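Side-chain contacts in biotin transporter BioY (Lactococcus lactis subsp. cremoris, PDB 4DVE), which binds biotin within the membrane as a substrate-binding S component, and probably works with an energy-coupling factor (ECF) ABC transporter to take the vitamin up: residues I39-G42 with F43-V46; S165-V168 with F169-G172; I134-L137 with F138-F142. All coordinates share one frame; numbering follows the deposited sequence.

In the fold
Following the chain from the N terminus, contact 1 comes first, as a bend in the loop that joins helix 13-33 to helix 52-80. Contact 3 follows as two successive turns of helix 128-155, and contact 2 comes last, where the chain leaves helix 159-165 and enters helix 170-189. All three are local and lie in series, so none encloses or crosses another. In space contact 2 touches both of the others: Ile-41 packs on Val-168 and Ile-44 on Ser-165, tying the loop of contact 1 to contact 2, while Ile-170 touches Val-140 and ties contact 2 to contact 3. Contacts 1 and 3 do not touch. Val-46 and Phe-169 both line the biotin pocket.

Contact 1: residues I39-G42 with F43-V46; sequences IPIG and FIPV
Ile-41 meets Ile-44 and Phe-43 across a bend of the loop between helix 13-33 and helix 52-80. The methyl CD1 of Ile-41 lies 3.7 Å from CG1 of Ile-44, and the two side chains extend in a common direction, flank against flank. Both place CG1 between the backbone N and the carbonyl carbon (chi1 59° and 55°), and with the backbone folding round, this leaves the two CG1 branches alongside each other. The same methyl also approaches the Phe-43 ring obliquely, with Ile-41 CD1 4.0 Å from Phe-43 CE1. Nearer the backbone, Ile-41 CG1 rests 3.5 Å from Val-46 O, so the side chain bridges from the incoming arm to the carbonyl of Val-46 on the outgoing arm.

Gly-42 N lies over one face of the Phe-43 ring, which is close to eclipsed about its first torsion (chi1 18°) and is probably somewhat strained. Pro-45, whose ring restricts the chain, is the centre of an inverse gamma turn, with a weak bond of 3.0 Å from Val-46 N to Ile-44 O. Farther out, Ile-39 is joined by backbone hydrogen bonding to Ile-48, and Ile-44 touches Leu-151 of helix 128-155 and Ser-165 of helix 159-165. The side chain of Val-46 leaves the bend and touches biotin.

Branched aliphatic residues suit this place because they fill it without asking for polar partners. The side chains therefore hold together by van der Waals and hydrophobic contact, while backbone bonds help set the path of the loop that leads into the biotin pocket.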
ATOM      1  N   ILE A  39      15.126  -7.672  -1.210  1.00 44.20           N
ATOM      2  CA  ILE A  39      15.771  -8.932  -1.546  1.00 44.43           C
ATOM      3  C   ILE A  39      15.683  -9.163  -3.049  1.00 43.53           C
ATOM      4  O   ILE A  39      14.601  -9.404  -3.576  1.00 38.63           O
ATOM      5  CB  ILE A  39      15.144 -10.116  -0.788  1.00 47.25           C
ATOM      6  CG1 ILE A  39      15.172  -9.838   0.721  1.00 49.25           C
ATOM      7  CG2 ILE A  39      15.881 -11.432  -1.113  1.00 46.97           C
ATOM      8  CD1 ILE A  39      14.332 -10.823   1.516  1.00 53.98           C
ATOM      9  N   PRO A  40      16.827  -9.092  -3.750  1.00 45.68           N
ATOM     10  CA  PRO A  40      16.729  -9.313  -5.179  1.00 47.31           C
ATOM     11  C   PRO A  40      16.390 -10.773  -5.481  1.00 47.32           C
ATOM     12  O   PRO A  40      16.794 -11.674  -4.751  1.00 48.44           O
ATOM     13  CB  PRO A  40      18.120  -8.935  -5.707  1.00 49.65           C
ATOM     14  CG  PRO A  40      19.031  -9.060  -4.541  1.00 52.16           C
ATOM     15  CD  PRO A  40      18.203  -8.780  -3.319  1.00 48.91           C
ATOM     16  N   ILE A  41      15.613 -10.982  -6.523  1.00 47.62           N
ATOM     17  CA  ILE A  41      15.327 -12.312  -7.001  1.00 54.47           C
ATOM     18  C   ILE A  41      16.056 -12.400  -8.356  1.00 58.85           C
ATOM     19  O   ILE A  41      16.629 -11.418  -8.856  1.00 59.91           O
ATOM     20  CB  ILE A  41      13.807 -12.578  -7.103  1.00 57.38           C
ATOM     21  CG1 ILE A  41      13.141 -11.581  -8.048  1.00 53.45           C
ATOM     22  CG2 ILE A  41      13.150 -12.500  -5.725  1.00 58.47           C
ATOM     23  CD1 ILE A  41      11.678 -11.849  -8.279  1.00 53.77           C
ATOM     24  N   GLY A  42      16.072 -13.559  -8.959  1.00 62.70           N
ATOM     25  CA  GLY A  42      16.954 -13.713 -10.122  1.00 69.03           C
ATOM     26  C   GLY A  42      16.389 -13.036 -11.357  1.00 66.18           C
ATOM     27  O   GLY A  42      17.016 -12.152 -11.959  1.00 59.89           O
ATOM     28  N   PHE A  43      15.160 -13.423 -11.658  1.00 65.91           N
ATOM     29  CA  PHE A  43      14.637 -13.409 -13.011  1.00 70.85           C
ATOM     30  C   PHE A  43      13.997 -12.109 -13.475  1.00 62.87           C
ATOM     31  O   PHE A  43      13.802 -11.934 -14.680  1.00 61.24           O
ATOM     32  CB  PHE A  43      13.642 -14.556 -13.214  1.00 77.98           C
ATOM     33  CG  PHE A  43      13.116 -15.147 -11.944  1.00 78.88           C
ATOM     34  CD1 PHE A  43      11.921 -14.725 -11.417  1.00 75.50           C
ATOM     35  CD2 PHE A  43      13.820 -16.156 -11.291  1.00 85.80           C
ATOM     36  CE1 PHE A  43      11.435 -15.285 -10.250  1.00 77.71           C
ATOM     37  CE2 PHE A  43      13.338 -16.717 -10.121  1.00 85.89           C
ATOM     38  CZ  PHE A  43      12.145 -16.280  -9.601  1.00 80.02           C
ATOM     39  N   ILE A  44      13.654 -11.220 -12.541  1.00 54.85           N
ATOM     40  CA  ILE A  44      13.200  -9.877 -12.918  1.00 47.91           C
ATOM     41  C   ILE A  44      13.905  -8.842 -12.054  1.00 44.50           C
ATOM     42  O   ILE A  44      14.410  -9.141 -10.978  1.00 43.03           O
ATOM     43  CB  ILE A  44      11.653  -9.759 -12.883  1.00 47.79           C
ATOM     44  CG1 ILE A  44      11.096 -10.181 -11.511  1.00 44.47           C
ATOM     45  CG2 ILE A  44      11.051 -10.596 -14.018  1.00 44.30           C
ATOM     46  CD1 ILE A  44       9.613  -9.907 -11.320  1.00 43.67           C
ATOM     47  N   PRO A  45      13.996  -7.612 -12.542  1.00 43.03           N
ATOM     48  CA  PRO A  45      14.709  -6.617 -11.768  1.00 41.21           C
ATOM     49  C   PRO A  45      13.806  -5.888 -10.743  1.00 40.33           C
ATOM     50  O   PRO A  45      13.840  -4.668 -10.677  1.00 40.73           O
ATOM     51  CB  PRO A  45      15.217  -5.666 -12.858  1.00 43.49           C
ATOM     52  CG  PRO A  45      14.140  -5.709 -13.900  1.00 43.16           C
ATOM     53  CD  PRO A  45      13.626  -7.122 -13.884  1.00 44.28           C
ATOM     54  N   VAL A  46      13.005  -6.644  -9.984  1.00 37.10           N
ATOM     55  CA  VAL A  46      12.110  -6.115  -8.951  1.00 37.37           C
ATOM     56  C   VAL A  46      12.359  -6.954  -7.694  1.00 35.06           C
ATOM     57  O   VAL A  46      12.246  -8.176  -7.737  1.00 35.48           O
ATOM     58  CB  VAL A  46      10.617  -6.218  -9.374  1.00 35.94           C
ATOM     59  CG1 VAL A  46       9.660  -5.754  -8.272  1.00 34.31           C
ATOM     60  CG2 VAL A  46      10.386  -5.446 -10.654  1.00 36.62           C
TER

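Contact 2: residues S165-V168 with F169-G172. With BTN (biotin), chain D.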
ATOM      1  N   SER A 165       6.592 -14.600 -13.319  1.00 38.67           N
ATOM      2  CA  SER A 165       7.680 -14.205 -12.419  1.00 38.48           C
ATOM      3  C   SER A 165       7.140 -13.499 -11.163  1.00 37.29           C
ATOM      4  O   SER A 165       7.710 -13.626 -10.068  1.00 35.85           O
ATOM      5  CB  SER A 165       8.676 -13.281 -13.135  1.00 39.89           C
ATOM      6  OG  SER A 165       9.300 -13.950 -14.207  1.00 41.13           O
ATOM      7  N   ASN A 166       6.035 -12.788 -11.325  1.00 34.98           N
ATOM      8  CA  ASN A 166       5.413 -12.102 -10.205  1.00 37.28           C
ATOM      9  C   ASN A 166       4.779 -13.006  -9.154  1.00 36.60           C
ATOM     10  O   ASN A 166       4.480 -12.554  -8.063  1.00 35.92           O
ATOM     11  CB  ASN A 166       4.418 -11.057 -10.697  1.00 38.92           C
ATOM     12  CG  ASN A 166       5.103  -9.727 -10.958  1.00 38.87           C
ATOM     13  OD1 ASN A 166       5.845  -9.550 -11.959  1.00 42.61           O
ATOM     14  ND2 ASN A 166       4.955  -8.832 -10.030  1.00 32.83           N
ATOM     15  N   LEU A 167       4.617 -14.288  -9.469  1.00 36.17           N
ATOM     16  CA  LEU A 167       4.168 -15.262  -8.487  1.00 38.27           C
ATOM     17  C   LEU A 167       5.130 -15.365  -7.299  1.00 37.85           C
ATOM     18  O   LEU A 167       4.695 -15.643  -6.172  1.00 39.54           O
ATOM     19  CB  LEU A 167       3.982 -16.630  -9.149  1.00 41.78           C
ATOM     20  CG  LEU A 167       2.801 -16.725 -10.139  1.00 42.92           C
ATOM     21  CD1 LEU A 167       2.790 -18.060 -10.917  1.00 46.23           C
ATOM     22  CD2 LEU A 167       1.487 -16.493  -9.409  1.00 43.64           C
ATOM     23  N   VAL A 168       6.410 -15.092  -7.539  1.00 36.79           N
ATOM     24  CA  VAL A 168       7.418 -14.993  -6.481  1.00 38.64           C
ATOM     25  C   VAL A 168       7.026 -14.033  -5.345  1.00 38.35           C
ATOM     26  O   VAL A 168       7.467 -14.244  -4.219  1.00 37.57           O
ATOM     27  CB  VAL A 168       8.821 -14.572  -7.022  1.00 40.86           C
ATOM     28  CG1 VAL A 168       8.928 -13.053  -7.253  1.00 39.51           C
ATOM     29  CG2 VAL A 168       9.920 -15.027  -6.097  1.00 42.70           C
ATOM     30  N   PHE A 169       6.226 -13.000  -5.652  1.00 34.19           N
ATOM     31  CA  PHE A 169       5.802 -12.010  -4.650  1.00 33.68           C
ATOM     32  C   PHE A 169       4.612 -12.436  -3.807  1.00 34.65           C
ATOM     33  O   PHE A 169       4.376 -11.832  -2.753  1.00 34.21           O
ATOM     34  CB  PHE A 169       5.510 -10.647  -5.285  1.00 31.65           C
ATOM     35  CG  PHE A 169       6.685 -10.070  -6.007  1.00 30.89           C
ATOM     36  CD1 PHE A 169       7.927  -9.967  -5.373  1.00 31.77           C
ATOM     37  CD2 PHE A 169       6.575  -9.688  -7.331  1.00 30.18           C
ATOM     38  CE1 PHE A 169       9.040  -9.498  -6.064  1.00 32.58           C
ATOM     39  CE2 PHE A 169       7.672  -9.203  -8.015  1.00 30.91           C
ATOM     40  CZ  PHE A 169       8.915  -9.115  -7.388  1.00 30.84           C
ATOM     41  N   ILE A 170       3.890 -13.469  -4.246  1.00 33.77           N
ATOM     42  CA  ILE A 170       2.605 -13.817  -3.655  1.00 37.36           C
ATOM     43  C   ILE A 170       2.685 -14.287  -2.183  1.00 38.65           C
ATOM     44  O   ILE A 170       1.911 -13.828  -1.354  1.00 39.45           O
ATOM     45  CB  ILE A 170       1.830 -14.847  -4.524  1.00 40.38           C
ATOM     46  CG1 ILE A 170       1.384 -14.197  -5.848  1.00 42.02           C
ATOM     47  CG2 ILE A 170       0.631 -15.460  -3.756  1.00 39.55           C
ATOM     48  CD1 ILE A 170       0.418 -13.028  -5.720  1.00 44.25           C
ATOM     49  N   PRO A 171       3.620 -15.190  -1.859  1.00 39.29           N
ATOM     50  CA  PRO A 171       3.706 -15.658  -0.468  1.00 41.25           C
ATOM     51  C   PRO A 171       3.980 -14.542   0.542  1.00 39.47           C
ATOM     52  O   PRO A 171       3.309 -14.466   1.603  1.00 38.68           O
ATOM     53  CB  PRO A 171       4.871 -16.661  -0.483  1.00 43.19           C
ATOM     54  CG  PRO A 171       5.150 -16.950  -1.910  1.00 43.45           C
ATOM     55  CD  PRO A 171       4.559 -15.880  -2.762  1.00 39.28           C
ATOM     56  N   GLY A 172       4.955 -13.700   0.213  1.00 36.78           N
ATOM     57  CA  GLY A 172       5.301 -12.540   1.039  1.00 36.59           C
ATOM     58  C   GLY A 172       4.152 -11.526   1.064  1.00 35.78           C
ATOM     59  O   GLY A 172       3.836 -10.969   2.115  1.00 35.47           O
TER
HETATM   60  C11 BTN D 201      10.424   0.446  -5.435  1.00 46.68           C
HETATM   61  O11 BTN D 201      10.824   0.749  -4.288  1.00 51.06           O
HETATM   62  O12 BTN D 201      11.059   0.823  -6.430  1.00 50.93           O
HETATM   63  C10 BTN D 201       9.137  -0.374  -5.643  1.00 39.01           C
HETATM   64  C9  BTN D 201       9.350  -1.882  -5.490  1.00 35.45           C
HETATM   65  C8  BTN D 201       8.036  -2.647  -5.778  1.00 32.37           C
HETATM   66  C7  BTN D 201       8.138  -4.115  -5.337  1.00 30.76           C
HETATM   67  C2  BTN D 201       6.854  -4.891  -5.569  1.00 31.08           C
HETATM   68  S1  BTN D 201       5.539  -4.302  -4.488  0.99 30.51           S
HETATM   69  C6  BTN D 201       4.606  -5.793  -4.761  1.00 29.89           C
HETATM   70  C5  BTN D 201       5.612  -6.962  -4.910  1.00 28.81           C
HETATM   71  N1  BTN D 201       5.884  -7.573  -3.634  1.00 28.24           N
HETATM   72  C3  BTN D 201       7.143  -7.408  -3.236  1.00 30.27           C
HETATM   73  O3  BTN D 201       7.627  -7.841  -2.190  1.00 31.45           O
HETATM   74  N2  BTN D 201       7.793  -6.707  -4.182  1.00 29.37           N
HETATM   75  C4  BTN D 201       6.969  -6.389  -5.321  1.00 27.64           C
HETATM   76  O   HOH W   1       7.248 -13.331  -1.601  1.00 35.19           O
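The biotin pocket has part of its wall here, where an irregular, 3-10-like turn leads from helix 159-165 into helix 170-189. Phe-169 is the pocket residue, and its ring is sandwiched. Over the centre of one face lies biotin, whose C4 stands 3.6 Å above the plane of the Phe-169 ring. The ureido ring of biotin lies over this face, with its carbon C3 3.4 Å from Phe-169 CD1. On the opposite face Val-168 supplies a CH-pi contact: its methyl CG1 is 3.7 Å from the centroid of the Phe-169 ring and only 9° off the ring normal. A flat, apolar ring suits this place, since it can pack against ligand and methyl at once.

The side-chain amide of Asn-166 comes up at the ring's edge, its plane turned 70° from that of the ring. Phe-169 directs its CG away from its own carbonyl carbon (chi1 -59°), which lays the ring beside the backbone N and back along the preceding turn. Biotin is also hydrogen-bonded to Ser-99 OG, Asp-173 OD1, Pro-47 O and Ile-49 N.

Two i to i+3 backbone bonds brace the turn that carries the ring. Phe-169 N donates to Asn-166 O at 3.0 Å, and Ile-170 N to Leu-167 O, also at 3.0 Å. Pro-171 has no N-H to offer, and its CD sits 3.4 Å from Leu-167 O. One residue on, a water replaces the direct helical bond: it donates to Val-168 O at 2.8 Å and accepts from Gly-172 N at 2.9 Å.

Contact 3: residues I134-L137 with F138-F142; sequences IVLL and FGVIF
Leu-137 and Phe-138 pack side by side on helix 128-155 where it widens into a pi bulge. The leucine lies over the face of the ring, with Leu-137 CG 4.3 Å from the centroid of the Phe-138 ring in a CH-pi contact. Phe-138 CG stands opposite its carbonyl carbon (chi1 -59°), which lays the ring back beside Ile-134, whose methyl CG2 sits at the ring's edge, in its plane, 4.0 Å from Phe-138 CD2. Helix 100-119 also packs on the ring, with Phe-116 meeting it nearly parallel. An alanine in place of Phe-138 removes the ring, which would probably leave a gap towards Phe-116 and set the Leu-137 branch freer to turn.

Leu-136 packs its CD2 3.9 Å from Val-140 CB, a fit of aliphatic branches suited to a membrane helix. Gly-139 suits the widened turn, since a CB there would clash with Val-135 O. At the bulge the bonding shifts from fourth to fifth neighbour, as Phe-142 N donates to Leu-137 O at 2.9 Å. Leu-136 O is gripped twice: Val-140 N reaches it from above the carbonyl plane at 3.1 Å, and Ile-141 N comes nearly straight along the C=O direction at 2.8 Å.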
ATOM      1  N   ILE A 134     -10.625  -8.168   0.595  1.00 37.47           N
ATOM      2  CA  ILE A 134     -10.512  -6.809   0.025  1.00 36.50           C
ATOM      3  C   ILE A 134      -9.048  -6.357  -0.031  1.00 34.16           C
ATOM      4  O   ILE A 134      -8.573  -5.811  -1.059  1.00 34.90           O
ATOM      5  CB  ILE A 134     -11.390  -5.790   0.800  1.00 37.44           C
ATOM      6  CG1 ILE A 134     -12.871  -6.139   0.620  1.00 40.80           C
ATOM      7  CG2 ILE A 134     -11.120  -4.340   0.356  1.00 33.67           C
ATOM      8  CD1 ILE A 134     -13.751  -5.533   1.716  1.00 43.37           C
ATOM      9  N   VAL A 135      -8.309  -6.612   1.041  1.00 32.80           N
ATOM     10  CA  VAL A 135      -6.903  -6.240   1.070  1.00 32.30           C
ATOM     11  C   VAL A 135      -6.114  -7.037   0.018  1.00 32.99           C
ATOM     12  O   VAL A 135      -5.301  -6.477  -0.705  1.00 32.13           O
ATOM     13  CB  VAL A 135      -6.281  -6.380   2.485  1.00 32.64           C
ATOM     14  CG1 VAL A 135      -4.755  -6.211   2.424  1.00 30.72           C
ATOM     15  CG2 VAL A 135      -6.912  -5.357   3.446  1.00 32.14           C
ATOM     16  N   LEU A 136      -6.390  -8.331  -0.092  1.00 34.25           N
ATOM     17  CA  LEU A 136      -5.750  -9.186  -1.103  1.00 36.76           C
ATOM     18  C   LEU A 136      -6.048  -8.660  -2.514  1.00 35.81           C
ATOM     19  O   LEU A 136      -5.140  -8.497  -3.361  1.00 33.46           O
ATOM     20  CB  LEU A 136      -6.313 -10.605  -0.990  1.00 41.96           C
ATOM     21  CG  LEU A 136      -5.663 -11.921  -1.396  1.00 50.32           C
ATOM     22  CD1 LEU A 136      -6.679 -12.862  -2.074  1.00 47.16           C
ATOM     23  CD2 LEU A 136      -4.349 -11.822  -2.148  1.00 47.31           C
ATOM     24  N   LEU A 137      -7.325  -8.383  -2.769  1.00 35.48           N
ATOM     25  CA  LEU A 137      -7.727  -7.968  -4.110  1.00 37.66           C
ATOM     26  C   LEU A 137      -7.018  -6.684  -4.543  1.00 34.04           C
ATOM     27  O   LEU A 137      -6.461  -6.609  -5.665  1.00 33.08           O
ATOM     28  CB  LEU A 137      -9.233  -7.813  -4.191  1.00 39.79           C
ATOM     29  CG  LEU A 137     -10.005  -7.870  -5.490  1.00 46.55           C
ATOM     30  CD1 LEU A 137      -9.759  -9.176  -6.268  1.00 49.89           C
ATOM     31  CD2 LEU A 137     -11.502  -7.744  -5.130  1.00 51.33           C
ATOM     32  N   PHE A 138      -7.009  -5.695  -3.664  1.00 32.51           N
ATOM     33  CA  PHE A 138      -6.513  -4.376  -4.052  1.00 34.03           C
ATOM     34  C   PHE A 138      -5.099  -4.043  -3.640  1.00 35.39           C
ATOM     35  O   PHE A 138      -4.431  -3.280  -4.338  1.00 40.77           O
ATOM     36  CB  PHE A 138      -7.475  -3.308  -3.622  1.00 34.93           C
ATOM     37  CG  PHE A 138      -8.845  -3.480  -4.208  1.00 37.86           C
ATOM     38  CD1 PHE A 138      -9.035  -3.416  -5.568  1.00 39.90           C
ATOM     39  CD2 PHE A 138      -9.940  -3.701  -3.395  1.00 40.74           C
ATOM     40  CE1 PHE A 138     -10.298  -3.562  -6.115  1.00 43.44           C
ATOM     41  CE2 PHE A 138     -11.203  -3.864  -3.933  1.00 44.02           C
ATOM     42  CZ  PHE A 138     -11.383  -3.791  -5.296  1.00 45.80           C
ATOM     43  N   GLY A 139      -4.635  -4.608  -2.533  1.00 31.71           N
ATOM     44  CA  GLY A 139      -3.272  -4.401  -2.091  1.00 31.53           C
ATOM     45  C   GLY A 139      -2.278  -5.390  -2.680  1.00 31.24           C
ATOM     46  O   GLY A 139      -1.101  -5.120  -2.694  1.00 30.04           O
ATOM     47  N   VAL A 140      -2.751  -6.549  -3.137  1.00 32.87           N
ATOM     48  CA  VAL A 140      -1.865  -7.586  -3.650  1.00 32.61           C
ATOM     49  C   VAL A 140      -2.105  -7.842  -5.148  1.00 33.20           C
ATOM     50  O   VAL A 140      -1.220  -7.558  -5.947  1.00 34.03           O
ATOM     51  CB  VAL A 140      -1.944  -8.892  -2.833  1.00 33.51           C
ATOM     52  CG1 VAL A 140      -0.993  -9.947  -3.428  1.00 32.20           C
ATOM     53  CG2 VAL A 140      -1.635  -8.602  -1.355  1.00 32.09           C
ATOM     54  N   ILE A 141      -3.301  -8.302  -5.526  1.00 34.80           N
ATOM     55  CA  ILE A 141      -3.577  -8.687  -6.909  1.00 35.50           C
ATOM     56  C   ILE A 141      -3.542  -7.496  -7.895  1.00 34.68           C
ATOM     57  O   ILE A 141      -2.837  -7.557  -8.924  1.00 31.24           O
ATOM     58  CB  ILE A 141      -4.903  -9.471  -7.073  1.00 36.71           C
ATOM     59  CG1 ILE A 141      -4.942 -10.713  -6.146  1.00 39.65           C
ATOM     60  CG2 ILE A 141      -5.059  -9.862  -8.538  1.00 38.77           C
ATOM     61  CD1 ILE A 141      -3.780 -11.709  -6.310  1.00 42.00           C
ATOM     62  N   PHE A 142      -4.291  -6.434  -7.569  1.00 34.48           N
ATOM     63  CA  PHE A 142      -4.298  -5.178  -8.348  1.00 35.06           C
ATOM     64  C   PHE A 142      -2.874  -4.620  -8.499  1.00 32.59           C
ATOM     65  O   PHE A 142      -2.407  -4.391  -9.610  1.00 33.53           O
ATOM     66  CB  PHE A 142      -5.193  -4.126  -7.665  1.00 36.27           C
ATOM     67  CG  PHE A 142      -5.089  -2.744  -8.258  1.00 35.64           C
ATOM     68  CD1 PHE A 142      -5.576  -2.486  -9.553  1.00 39.04           C
ATOM     69  CD2 PHE A 142      -4.514  -1.713  -7.548  1.00 34.04           C
ATOM     70  CE1 PHE A 142      -5.498  -1.210 -10.092  1.00 37.69           C
ATOM     71  CE2 PHE A 142      -4.419  -0.445  -8.084  1.00 34.20           C
ATOM     72  CZ  PHE A 142      -4.910  -0.185  -9.351  1.00 35.63           C
TER